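Local coordinates for pyrrolidone-carboxylate peptidase (Deinococcus radiodurans R1, PDB 5Z48), which probably removes N-terminal pyroglutamyl groups from peptides as a cytoplasmic thiol peptidase of the C15 family, and forms a homotetramer, at residues B[63-71]-B[162-170]; B[123-133]-B[199-208]. One frame throughout, in Å; residues are numbered along the deposited sequence.

Contact 1: residues B[63-71]-B[162-170]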
ATOM      1  N   GLN B  63      31.410  26.872   3.516  1.00 18.70           N
ATOM      2  CA  GLN B  63      30.983  27.143   2.144  1.00 18.01           C
ATOM      3  C   GLN B  63      30.113  28.381   1.997  1.00 21.93           C
ATOM      4  O   GLN B  63      29.969  28.884   0.870  1.00 21.14           O
ATOM      5  CB  GLN B  63      30.177  25.956   1.577  1.00 22.10           C
ATOM      6  CG  GLN B  63      30.915  24.663   1.502  1.00 25.78           C
ATOM      7  CD  GLN B  63      32.143  24.768   0.641  1.00 27.49           C
ATOM      8  OE1 GLN B  63      32.114  25.377  -0.443  1.00 29.54           O
ATOM      9  NE2 GLN B  63      33.242  24.197   1.111  1.00 33.29           N
ATOM     10  N   ASP B  64      29.491  28.842   3.085  1.00 19.86           N
ATOM     11  CA  ASP B  64      28.602  30.001   3.116  1.00 19.20           C
ATOM     12  C   ASP B  64      27.667  29.969   1.901  1.00 19.67           C
ATOM     13  O   ASP B  64      27.684  30.882   1.070  1.00 19.64           O
ATOM     14  CB  ASP B  64      29.389  31.305   3.177  1.00 21.96           C
ATOM     15  CG  ASP B  64      28.532  32.484   3.599  1.00 28.10           C
ATOM     16  OD1 ASP B  64      27.391  32.283   4.074  1.00 31.38           O
ATOM     17  OD2 ASP B  64      29.049  33.613   3.519  1.00 36.25           O
ATOM     18  N   PRO B  65      26.865  28.916   1.763  1.00 16.30           N
ATOM     19  CA  PRO B  65      26.148  28.704   0.501  1.00 15.80           C
ATOM     20  C   PRO B  65      24.981  29.667   0.364  1.00 18.01           C
ATOM     21  O   PRO B  65      24.422  30.135   1.355  1.00 16.37           O
ATOM     22  CB  PRO B  65      25.668  27.252   0.604  1.00 16.58           C
ATOM     23  CG  PRO B  65      25.571  26.989   2.109  1.00 17.97           C
ATOM     24  CD  PRO B  65      26.654  27.841   2.744  1.00 15.56           C
ATOM     25  N   GLY B  66      24.622  29.956  -0.891  1.00 15.02           N
ATOM     26  CA  GLY B  66      23.434  30.734  -1.180  1.00 14.49           C
ATOM     27  C   GLY B  66      22.151  29.949  -1.188  1.00 15.14           C
ATOM     28  O   GLY B  66      21.085  30.569  -1.220  1.00 16.24           O
ATOM     29  N   ALA B  67      22.232  28.620  -1.162  1.00 11.96           N
ATOM     30  CA  ALA B  67      21.076  27.737  -1.099  1.00 12.36           C
ATOM     31  C   ALA B  67      21.569  26.379  -0.650  1.00 11.03           C
ATOM     32  O   ALA B  67      22.739  26.038  -0.869  1.00 12.69           O
ATOM     33  CB  ALA B  67      20.401  27.628  -2.470  1.00 14.36           C
ATOM     34  N   VAL B  68      20.673  25.603  -0.014  1.00 10.97           N
ATOM     35  CA  VAL B  68      21.026  24.315   0.587  1.00 12.58           C
ATOM     36  C   VAL B  68      19.980  23.286   0.179  1.00 12.33           C
ATOM     37  O   VAL B  68      18.784  23.438   0.491  1.00 11.16           O
ATOM     38  CB  VAL B  68      21.129  24.410   2.125  1.00 11.24           C
ATOM     39  CG1 VAL B  68      21.449  23.065   2.762  1.00 12.45           C
ATOM     40  CG2 VAL B  68      22.142  25.502   2.527  1.00 12.68           C
ATOM     41  N   LEU B  69      20.428  22.237  -0.520  1.00  9.81           N
ATOM     42  CA  LEU B  69      19.587  21.107  -0.931  1.00  8.26           C
ATOM     43  C   LEU B  69      20.094  19.820  -0.271  1.00  9.75           C
ATOM     44  O   LEU B  69      21.096  19.235  -0.696  1.00 10.22           O
ATOM     45  CB  LEU B  69      19.545  20.991  -2.464  1.00 11.05           C
ATOM     46  CG  LEU B  69      18.597  19.901  -3.009  1.00 10.76           C
ATOM     47  CD1 LEU B  69      17.179  20.052  -2.503  1.00 11.10           C
ATOM     48  CD2 LEU B  69      18.567  19.974  -4.544  1.00 12.38           C
ATOM     49  N   LEU B  70      19.415  19.363   0.784  1.00 10.47           N
ATOM     50  CA  LEU B  70      19.776  18.137   1.477  1.00  8.93           C
ATOM     51  C   LEU B  70      18.953  16.992   0.879  1.00  8.92           C
ATOM     52  O   LEU B  70      17.728  17.150   0.709  1.00 10.11           O
ATOM     53  CB  LEU B  70      19.451  18.279   2.960  1.00  8.94           C
ATOM     54  CG  LEU B  70      19.962  19.559   3.650  1.00 10.89           C
ATOM     55  CD1 LEU B  70      19.274  19.610   5.064  1.00 14.21           C
ATOM     56  CD2 LEU B  70      21.458  19.587   3.797  1.00 12.36           C
ATOM     57  N   THR B  71      19.591  15.870   0.559  1.00  9.58           N
ATOM     58  CA  THR B  71      18.857  14.751  -0.039  1.00  9.66           C
ATOM     59  C   THR B  71      19.109  13.442   0.720  1.00 10.28           C
ATOM     60  O   THR B  71      20.132  13.249   1.400  1.00 10.45           O
ATOM     61  CB  THR B  71      19.196  14.558  -1.544  1.00 11.53           C
ATOM     62  OG1 THR B  71      20.472  13.953  -1.730  1.00 11.37           O
ATOM     63  CG2 THR B  71      19.186  15.907  -2.263  1.00 11.94           C
ATOM     64  N   ARG B 162      21.081  33.953   8.738  1.00 16.72           N
ATOM     65  CA  ARG B 162      21.023  33.508   7.357  1.00 16.32           C
ATOM     66  C   ARG B 162      19.726  32.782   7.066  1.00 15.01           C
ATOM     67  O   ARG B 162      19.664  31.904   6.181  1.00 15.60           O
ATOM     68  CB  ARG B 162      22.219  32.626   7.033  1.00 15.86           C
ATOM     69  CG  ARG B 162      23.528  33.428   7.077  1.00 20.47           C
ATOM     70  CD  ARG B 162      24.760  32.585   6.953  1.00 22.92           C
ATOM     71  NE  ARG B 162      25.910  33.483   7.061  1.00 28.87           N
ATOM     72  CZ  ARG B 162      27.180  33.106   6.993  1.00 35.35           C
ATOM     73  NH1 ARG B 162      27.477  31.818   6.796  1.00 35.70           N
ATOM     74  NH2 ARG B 162      28.149  34.024   7.109  1.00 34.37           N
ATOM     75  N   GLY B 163      18.662  33.159   7.785  1.00 15.86           N
ATOM     76  CA  GLY B 163      17.360  32.560   7.549  1.00 16.06           C
ATOM     77  C   GLY B 163      16.818  32.776   6.153  1.00 19.28           C
ATOM     78  O   GLY B 163      15.946  32.012   5.706  1.00 20.12           O
ATOM     79  N   ALA B 164      17.317  33.776   5.441  1.00 18.09           N
ATOM     80  CA  ALA B 164      16.884  33.973   4.064  1.00 19.99           C
ATOM     81  C   ALA B 164      17.510  32.990   3.073  1.00 21.35           C
ATOM     82  O   ALA B 164      17.094  32.982   1.900  1.00 22.15           O
ATOM     83  CB  ALA B 164      17.197  35.399   3.617  1.00 21.27           C
ATOM     84  N   VAL B 165      18.523  32.217   3.474  1.00 13.85           N
ATOM     85  CA  VAL B 165      19.116  31.234   2.563  1.00 14.66           C
ATOM     86  C   VAL B 165      18.136  30.087   2.332  1.00 13.15           C
ATOM     87  O   VAL B 165      17.826  29.364   3.287  1.00 14.41           O
ATOM     88  CB  VAL B 165      20.439  30.708   3.127  1.00 13.84           C
ATOM     89  CG1 VAL B 165      20.980  29.581   2.245  1.00 15.93           C
ATOM     90  CG2 VAL B 165      21.454  31.811   3.226  1.00 16.65           C
ATOM     91  N   PRO B 166      17.649  29.860   1.112  1.00 12.67           N
ATOM     92  CA  PRO B 166      16.677  28.773   0.897  1.00 12.77           C
ATOM     93  C   PRO B 166      17.300  27.423   1.238  1.00 11.85           C
ATOM     94  O   PRO B 166      18.405  27.076   0.777  1.00 13.23           O
ATOM     95  CB  PRO B 166      16.328  28.880  -0.593  1.00 14.43           C
ATOM     96  CG  PRO B 166      16.646  30.327  -0.939  1.00 18.77           C
ATOM     97  CD  PRO B 166      17.884  30.656  -0.109  1.00 15.93           C
ATOM     98  N   CYS B 167      16.559  26.638   2.005  1.00 11.58           N
ATOM     99  CA  CYS B 167      17.089  25.400   2.554  1.00 11.01           C
ATOM    100  C   CYS B 167      15.955  24.399   2.700  1.00 10.48           C
ATOM    101  O   CYS B 167      14.868  24.729   3.220  1.00 12.40           O
ATOM    102  CB  CYS B 167      17.739  25.662   3.930  1.00 11.92           C
ATOM    103  SG  CYS B 167      18.330  24.201   4.799  1.00 12.39           S
ATOM    104  N   GLY B 168      16.197  23.191   2.211  1.00 10.13           N
ATOM    105  CA  GLY B 168      15.216  22.149   2.388  1.00 11.29           C
ATOM    106  C   GLY B 168      15.751  20.765   2.118  1.00  9.58           C
ATOM    107  O   GLY B 168      16.972  20.551   2.013  1.00 10.43           O
ATOM    108  N   PHE B 169      14.810  19.807   2.087  1.00  9.24           N
ATOM    109  CA  PHE B 169      15.109  18.395   1.963  1.00 10.07           C
ATOM    110  C   PHE B 169      14.353  17.766   0.805  1.00  9.22           C
ATOM    111  O   PHE B 169      13.163  18.010   0.605  1.00 10.21           O
ATOM    112  CB  PHE B 169      14.793  17.609   3.259  1.00  9.47           C
ATOM    113  CG  PHE B 169      15.636  16.358   3.367  1.00  8.53           C
ATOM    114  CD1 PHE B 169      15.271  15.161   2.667  1.00  9.57           C
ATOM    115  CD2 PHE B 169      16.833  16.370   4.075  1.00 10.73           C
ATOM    116  CE1 PHE B 169      16.081  14.073   2.722  1.00 11.82           C
ATOM    117  CE2 PHE B 169      17.662  15.286   4.102  1.00 10.04           C
ATOM    118  CZ  PHE B 169      17.307  14.131   3.401  1.00 10.63           C
ATOM    119  N   LEU B 170      15.071  16.921   0.062  1.00  9.15           N
ATOM    120  CA  LEU B 170      14.538  16.196  -1.093  1.00  8.26           C
ATOM    121  C   LEU B 170      14.758  14.695  -0.836  1.00  9.25           C
ATOM    122  O   LEU B 170      15.898  14.214  -0.806  1.00  9.93           O
ATOM    123  CB  LEU B 170      15.259  16.710  -2.366  1.00  8.18           C
ATOM    124  CG  LEU B 170      14.724  16.302  -3.727  1.00 13.95           C
ATOM    125  CD1 LEU B 170      15.487  16.987  -4.838  1.00 12.25           C
ATOM    126  CD2 LEU B 170      14.741  14.847  -3.958  1.00 17.05           C
TER
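Phe169 lays its ring against the backbone of Leu70 and Thr71, with Leu70 O 3.4 Å above the plane and over the ring centre. With CG roughly anti to the backbone N (chi1 -154°), the ring reaches toward the neighbouring strand, where CD2 comes 3.4 Å from Leu70 CB and CZ meets the carbonyl carbon of Thr71. The strands themselves run parallel, joined by four backbone hydrogen bonds that Val68 and Leu70 exchange with Pro166, Gly168 and Leu170; the shortest, Leu170 N to Leu70 O, is 2.7 Å. On the face of Leu70 and Phe169, Cys167 SG also touches Val68 CB at 3.9 Å. Toward residues 63-66 and 162-165 the pairing gives way to looser loop contacts. Val165 CG1 rests 3.6 Å from Gly66 O, and on the solvent side Asp64 OD1 sits 2.8 Å from Arg162 NH1, over a guanidinium face, so this salt bridge rests on charge alone. In the central sheet, strand 5-11 hydrogen-bonds along the other edge of 67-71, helices 49-63 and 145-159 pack on the Val68, Cys167 and Phe169 side, where Phe169 touches the probable nucleophile Cys146, and helix 194-211 lies against Leu69 and Leu170.

Contact 2: residues B[123-133]-B[199-208]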
ATOM      1  N   ALA B 123       7.720  26.159  -7.127  1.00 12.98           N
ATOM      2  CA  ALA B 123       8.559  26.318  -8.313  1.00 13.13           C
ATOM      3  C   ALA B 123       9.303  25.031  -8.636  1.00 11.88           C
ATOM      4  O   ALA B 123       9.501  24.689  -9.809  1.00 12.99           O
ATOM      5  CB  ALA B 123       9.550  27.448  -8.088  1.00 12.61           C
ATOM      6  N   ILE B 124       9.737  24.296  -7.606  1.00 11.08           N
ATOM      7  CA  ILE B 124      10.400  23.022  -7.878  1.00  9.49           C
ATOM      8  C   ILE B 124       9.414  22.009  -8.458  1.00 11.87           C
ATOM      9  O   ILE B 124       9.730  21.321  -9.440  1.00 10.94           O
ATOM     10  CB  ILE B 124      11.069  22.482  -6.601  1.00  9.19           C
ATOM     11  CG1 ILE B 124      12.191  23.426  -6.126  1.00  9.84           C
ATOM     12  CG2 ILE B 124      11.635  21.057  -6.849  1.00 10.87           C
ATOM     13  CD1 ILE B 124      12.661  23.111  -4.660  1.00 10.93           C
ATOM     14  N   LEU B 125       8.220  21.891  -7.859  1.00 11.45           N
ATOM     15  CA  LEU B 125       7.217  20.972  -8.412  1.00 10.86           C
ATOM     16  C   LEU B 125       6.914  21.291  -9.860  1.00 11.60           C
ATOM     17  O   LEU B 125       6.767  20.382 -10.693  1.00 11.45           O
ATOM     18  CB  LEU B 125       5.928  21.035  -7.583  1.00 11.47           C
ATOM     19  CG  LEU B 125       6.021  20.460  -6.156  1.00 13.81           C
ATOM     20  CD1 LEU B 125       4.627  20.394  -5.549  1.00 13.47           C
ATOM     21  CD2 LEU B 125       6.745  19.125  -5.980  1.00 14.93           C
ATOM     22  N   ALA B 126       6.848  22.579 -10.195  1.00 11.70           N
ATOM     23  CA  ALA B 126       6.528  22.967 -11.564  1.00 10.64           C
ATOM     24  C   ALA B 126       7.678  22.621 -12.504  1.00 11.93           C
ATOM     25  O   ALA B 126       7.464  22.173 -13.636  1.00 12.63           O
ATOM     26  CB  ALA B 126       6.204  24.464 -11.650  1.00 12.63           C
ATOM     27  N   ALA B 127       8.916  22.816 -12.035  1.00 11.49           N
ATOM     28  CA  ALA B 127      10.057  22.450 -12.874  1.00 12.26           C
ATOM     29  C   ALA B 127      10.108  20.942 -13.108  1.00 12.83           C
ATOM     30  O   ALA B 127      10.386  20.483 -14.229  1.00 13.20           O
ATOM     31  CB  ALA B 127      11.358  22.943 -12.226  1.00 11.64           C
ATOM     32  N   TRP B 128       9.824  20.166 -12.061  1.00 12.18           N
ATOM     33  CA  TRP B 128       9.748  18.715 -12.210  1.00 10.41           C
ATOM     34  C   TRP B 128       8.678  18.335 -13.221  1.00 11.44           C
ATOM     35  O   TRP B 128       8.914  17.504 -14.097  1.00 12.32           O
ATOM     36  CB  TRP B 128       9.420  18.050 -10.865  1.00 11.30           C
ATOM     37  CG  TRP B 128      10.585  17.830  -9.928  1.00  9.55           C
ATOM     38  CD1 TRP B 128      11.925  17.858 -10.229  1.00 11.06           C
ATOM     39  CD2 TRP B 128      10.493  17.531  -8.535  1.00 10.00           C
ATOM     40  NE1 TRP B 128      12.670  17.591  -9.109  1.00 11.42           N
ATOM     41  CE2 TRP B 128      11.811  17.369  -8.057  1.00  9.55           C
ATOM     42  CE3 TRP B 128       9.414  17.362  -7.650  1.00 10.47           C
ATOM     43  CZ2 TRP B 128      12.091  17.085  -6.707  1.00 10.23           C
ATOM     44  CZ3 TRP B 128       9.700  17.047  -6.322  1.00 10.78           C
ATOM     45  CH2 TRP B 128      11.020  16.893  -5.869  1.00 11.24           C
ATOM     46  N   ARG B 129       7.476  18.918 -13.106  1.00 12.52           N
ATOM     47  CA  ARG B 129       6.410  18.570 -14.055  1.00 12.89           C
ATOM     48  C   ARG B 129       6.792  18.921 -15.496  1.00 13.25           C
ATOM     49  O   ARG B 129       6.539  18.144 -16.440  1.00 14.36           O
ATOM     50  CB  ARG B 129       5.115  19.273 -13.644  1.00 13.99           C
ATOM     51  CG  ARG B 129       3.920  18.794 -14.513  1.00 17.76           C
ATOM     52  CD  ARG B 129       2.557  19.025 -13.865  1.00 23.44           C
ATOM     53  NE  ARG B 129       2.258  18.079 -12.776  1.00 28.02           N
ATOM     54  CZ  ARG B 129       1.602  16.926 -12.950  1.00 28.58           C
ATOM     55  NH1 ARG B 129       1.209  16.581 -14.153  1.00 28.74           N
ATOM     56  NH2 ARG B 129       1.369  16.122 -11.916  1.00 32.32           N
ATOM     57  N   GLU B 130       7.423  20.080 -15.694  1.00 13.87           N
ATOM     58  CA  GLU B 130       7.845  20.452 -17.034  1.00 15.69           C
ATOM     59  C   GLU B 130       8.867  19.461 -17.584  1.00 15.39           C
ATOM     60  O   GLU B 130       8.862  19.171 -18.785  1.00 17.35           O
ATOM     61  CB  GLU B 130       8.410  21.879 -16.999  1.00 19.58           C
ATOM     62  CG  GLU B 130       8.533  22.558 -18.381  1.00 31.53           C
ATOM     63  CD  GLU B 130       9.826  22.214 -19.112  1.00 42.30           C
ATOM     64  OE1 GLU B 130      10.812  21.815 -18.438  1.00 43.14           O
ATOM     65  OE2 GLU B 130       9.860  22.349 -20.370  1.00 45.12           O
ATOM     66  N   ALA B 131       9.692  18.876 -16.705  1.00 13.45           N
ATOM     67  CA  ALA B 131      10.661  17.849 -17.087  1.00 14.41           C
ATOM     68  C   ALA B 131      10.077  16.439 -17.096  1.00 14.88           C
ATOM     69  O   ALA B 131      10.841  15.469 -17.199  1.00 13.06           O
ATOM     70  CB  ALA B 131      11.871  17.901 -16.145  1.00 13.29           C
ATOM     71  N   GLU B 132       8.745  16.316 -16.975  1.00 13.40           N
ATOM     72  CA  GLU B 132       8.023  15.034 -16.982  1.00 14.34           C
ATOM     73  C   GLU B 132       8.428  14.144 -15.810  1.00 12.10           C
ATOM     74  O   GLU B 132       8.400  12.915 -15.926  1.00 13.52           O
ATOM     75  CB  GLU B 132       8.182  14.292 -18.311  1.00 16.88           C
ATOM     76  CG  GLU B 132       7.667  15.124 -19.490  1.00 21.34           C
ATOM     77  CD  GLU B 132       7.864  14.472 -20.831  1.00 34.23           C
ATOM     78  OE1 GLU B 132       7.733  15.201 -21.847  1.00 41.21           O
ATOM     79  OE2 GLU B 132       8.189  13.260 -20.902  1.00 35.17           O
ATOM     80  N   ILE B 133       8.699  14.760 -14.664  1.00 11.08           N
ATOM     81  CA  ILE B 133       9.037  14.042 -13.428  1.00 10.34           C
ATOM     82  C   ILE B 133       7.867  14.179 -12.461  1.00 14.01           C
ATOM     83  O   ILE B 133       7.583  15.298 -11.997  1.00 12.86           O
ATOM     84  CB  ILE B 133      10.338  14.572 -12.797  1.00  9.56           C
ATOM     85  CG1 ILE B 133      11.498  14.328 -13.770  1.00 12.74           C
ATOM     86  CG2 ILE B 133      10.641  13.869 -11.458  1.00 13.55           C
ATOM     87  CD1 ILE B 133      12.762  15.089 -13.364  1.00 12.75           C
ATOM     88  N   ARG B 199      18.629  13.116 -12.277  1.00 11.38           N
ATOM     89  CA  ARG B 199      17.997  14.176 -13.053  1.00 10.86           C
ATOM     90  C   ARG B 199      16.992  14.951 -12.207  1.00 10.90           C
ATOM     91  O   ARG B 199      16.906  16.183 -12.316  1.00 12.43           O
ATOM     92  CB  ARG B 199      17.318  13.589 -14.287  1.00 11.45           C
ATOM     93  CG  ARG B 199      16.867  14.685 -15.261  1.00 13.30           C
ATOM     94  CD  ARG B 199      16.408  14.086 -16.573  1.00 17.17           C
ATOM     95  NE  ARG B 199      15.251  13.185 -16.426  1.00 18.12           N
ATOM     96  CZ  ARG B 199      13.979  13.552 -16.653  1.00 19.73           C
ATOM     97  NH1 ARG B 199      13.675  14.792 -17.055  1.00 16.24           N
ATOM     98  NH2 ARG B 199      12.988  12.669 -16.531  1.00 19.66           N
ATOM     99  N   ALA B 200      16.228  14.261 -11.341  1.00 10.57           N
ATOM    100  CA  ALA B 200      15.276  14.965 -10.476  1.00  8.59           C
ATOM    101  C   ALA B 200      15.992  15.910  -9.529  1.00 11.03           C
ATOM    102  O   ALA B 200      15.529  17.030  -9.277  1.00 12.48           O
ATOM    103  CB  ALA B 200      14.421  13.947  -9.687  1.00 10.55           C
ATOM    104  N   VAL B 201      17.113  15.468  -8.965  1.00 11.35           N
ATOM    105  CA  VAL B 201      17.875  16.337  -8.061  1.00 10.08           C
ATOM    106  C   VAL B 201      18.422  17.537  -8.831  1.00 10.39           C
ATOM    107  O   VAL B 201      18.377  18.679  -8.339  1.00  9.94           O
ATOM    108  CB  VAL B 201      18.988  15.522  -7.369  1.00  9.25           C
ATOM    109  CG1 VAL B 201      19.859  16.401  -6.473  1.00  9.81           C
ATOM    110  CG2 VAL B 201      18.336  14.415  -6.536  1.00  9.50           C
ATOM    111  N   ARG B 202      18.926  17.299 -10.037  1.00 11.27           N
ATOM    112  CA  ARG B 202      19.468  18.364 -10.889  1.00 10.31           C
ATOM    113  C   ARG B 202      18.395  19.400 -11.217  1.00 12.20           C
ATOM    114  O   ARG B 202      18.624  20.612 -11.105  1.00 12.06           O
ATOM    115  CB  ARG B 202      20.018  17.767 -12.183  1.00  9.76           C
ATOM    116  CG  ARG B 202      20.625  18.859 -13.087  1.00 14.70           C
ATOM    117  CD  ARG B 202      21.131  18.344 -14.410  1.00 18.33           C
ATOM    118  NE  ARG B 202      21.652  19.441 -15.238  1.00 27.77           N
ATOM    119  CZ  ARG B 202      22.648  19.315 -16.115  1.00 36.00           C
ATOM    120  NH1 ARG B 202      23.250  18.139 -16.267  1.00 37.95           N
ATOM    121  NH2 ARG B 202      23.059  20.367 -16.835  1.00 36.36           N
ATOM    122  N   VAL B 203      17.206  18.939 -11.613  1.00 12.09           N
ATOM    123  CA  VAL B 203      16.115  19.853 -11.952  1.00 11.69           C
ATOM    124  C   VAL B 203      15.704  20.688 -10.736  1.00 12.54           C
ATOM    125  O   VAL B 203      15.447  21.901 -10.859  1.00 13.05           O
ATOM    126  CB  VAL B 203      14.939  19.053 -12.566  1.00 10.19           C
ATOM    127  CG1 VAL B 203      13.668  19.906 -12.764  1.00 11.70           C
ATOM    128  CG2 VAL B 203      15.372  18.528 -13.916  1.00 12.83           C
ATOM    129  N   ALA B 204      15.667  20.071  -9.551  1.00 10.90           N
ATOM    130  CA  ALA B 204      15.376  20.828  -8.335  1.00  9.17           C
ATOM    131  C   ALA B 204      16.440  21.872  -8.083  1.00 11.83           C
ATOM    132  O   ALA B 204      16.110  23.015  -7.748  1.00 11.50           O
ATOM    133  CB  ALA B 204      15.226  19.888  -7.128  1.00 10.07           C
ATOM    134  N   ALA B 205      17.727  21.486  -8.225  1.00 11.05           N
ATOM    135  CA  ALA B 205      18.828  22.437  -8.016  1.00 12.27           C
ATOM    136  C   ALA B 205      18.710  23.628  -8.964  1.00 11.99           C
ATOM    137  O   ALA B 205      18.877  24.792  -8.552  1.00 13.05           O
ATOM    138  CB  ALA B 205      20.162  21.734  -8.228  1.00 13.47           C
ATOM    139  N   GLU B 206      18.379  23.358 -10.228  1.00 11.87           N
ATOM    140  CA  GLU B 206      18.263  24.421 -11.222  1.00 13.71           C
ATOM    141  C   GLU B 206      17.107  25.357 -10.884  1.00 12.92           C
ATOM    142  O   GLU B 206      17.223  26.585 -11.052  1.00 15.21           O
ATOM    143  CB  GLU B 206      18.083  23.795 -12.623  1.00 18.19           C
ATOM    144  CG  GLU B 206      19.290  22.960 -13.081  1.00 27.29           C
ATOM    145  CD  GLU B 206      19.087  22.150 -14.373  1.00 34.74           C
ATOM    146  OE1 GLU B 206      17.923  21.908 -14.759  1.00 37.85           O
ATOM    147  OE2 GLU B 206      20.111  21.755 -14.989  1.00 36.98           O
ATOM    148  N   ALA B 207      16.001  24.802 -10.396  1.00 12.05           N
ATOM    149  CA  ALA B 207      14.858  25.656 -10.057  1.00 11.90           C
ATOM    150  C   ALA B 207      15.170  26.530  -8.837  1.00 12.54           C
ATOM    151  O   ALA B 207      14.778  27.704  -8.792  1.00 13.97           O
ATOM    152  CB  ALA B 207      13.594  24.828  -9.803  1.00 12.56           C
ATOM    153  N   ILE B 208      15.871  25.966  -7.850  1.00 11.47           N
ATOM    154  CA  ILE B 208      16.202  26.727  -6.648  1.00 12.51           C
ATOM    155  C   ILE B 208      17.074  27.923  -7.010  1.00 13.95           C
ATOM    156  O   ILE B 208      16.830  29.058  -6.583  1.00 15.75           O
ATOM    157  CB  ILE B 208      16.912  25.821  -5.623  1.00 12.25           C
ATOM    158  CG1 ILE B 208      15.932  24.786  -5.034  1.00 11.63           C
ATOM    159  CG2 ILE B 208      17.526  26.689  -4.527  1.00 15.35           C
ATOM    160  CD1 ILE B 208      16.640  23.543  -4.429  1.00 11.93           C
TER
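Trp128 points its indole N-H at the backbone of the helix opposite: NE1 donates to Ala200 O over 2.9 Å at 163°, with the oxygen close to the ring plane. Ile124 CG2 sits over the centre of one indole face, Ile133 CG2 near the rim of the other. Ala200 O also accepts the helical bond from Ala204 N, which arrives from the opposite face of its carbonyl plane. Val203 CG1 touches Trp128 CD1 at 3.7 Å, and small residues let the backbones come near, Ala127 CB meeting Ala207 CB at 3.8 Å. One turn before Trp128, Ile124 sends CG2 to Ala204 and CD1 to Ile208 CG1, 3.7 Å away. The segments 123-130 and 199-208 approach to 8.8 Å between axes, their N-to-C directions 131° apart, and flank the same side of the sheet. Helix 121-130 ends in a Schellman motif with Glu132 at C-prime, and Arg199 NH1 donates to Ala131 O, the carbonyl just before Glu132, over 2.9 Å in the carbonyl plane and on a lone pair. A bend at chi3 (61°) turns the guanidinium to this oxygen, while Ile133 CD1 lies over one of its faces. Further out, Glu196 forms a salt bridge with Arg199 NH2, and Val80 and Leu82 of strand 80-90 back Trp128.

From the N terminus, strand 5-11 comes first; the segment 63-71 then leaves the end of helix 49-63 and becomes strand 67-73. The chain builds strand 80-90 and the helix carrying 123-133 before it returns at 162-170, where contact 1 closes a loop of 90 intervening residues. Contact 2 opens within that loop and closes beyond it, when the last helix brings in 199-208, so the two contacts cross. Contact 1 joins neighbouring strands of the central sheet; contact 2 joins two helices lying on one of its faces. They meet directly: Leu170 CD1 packs on Ala204 CB and on the Trp128 ring, and Ala67 CB on Ile208 CG2, tying the C-terminal helix to the strands beneath it.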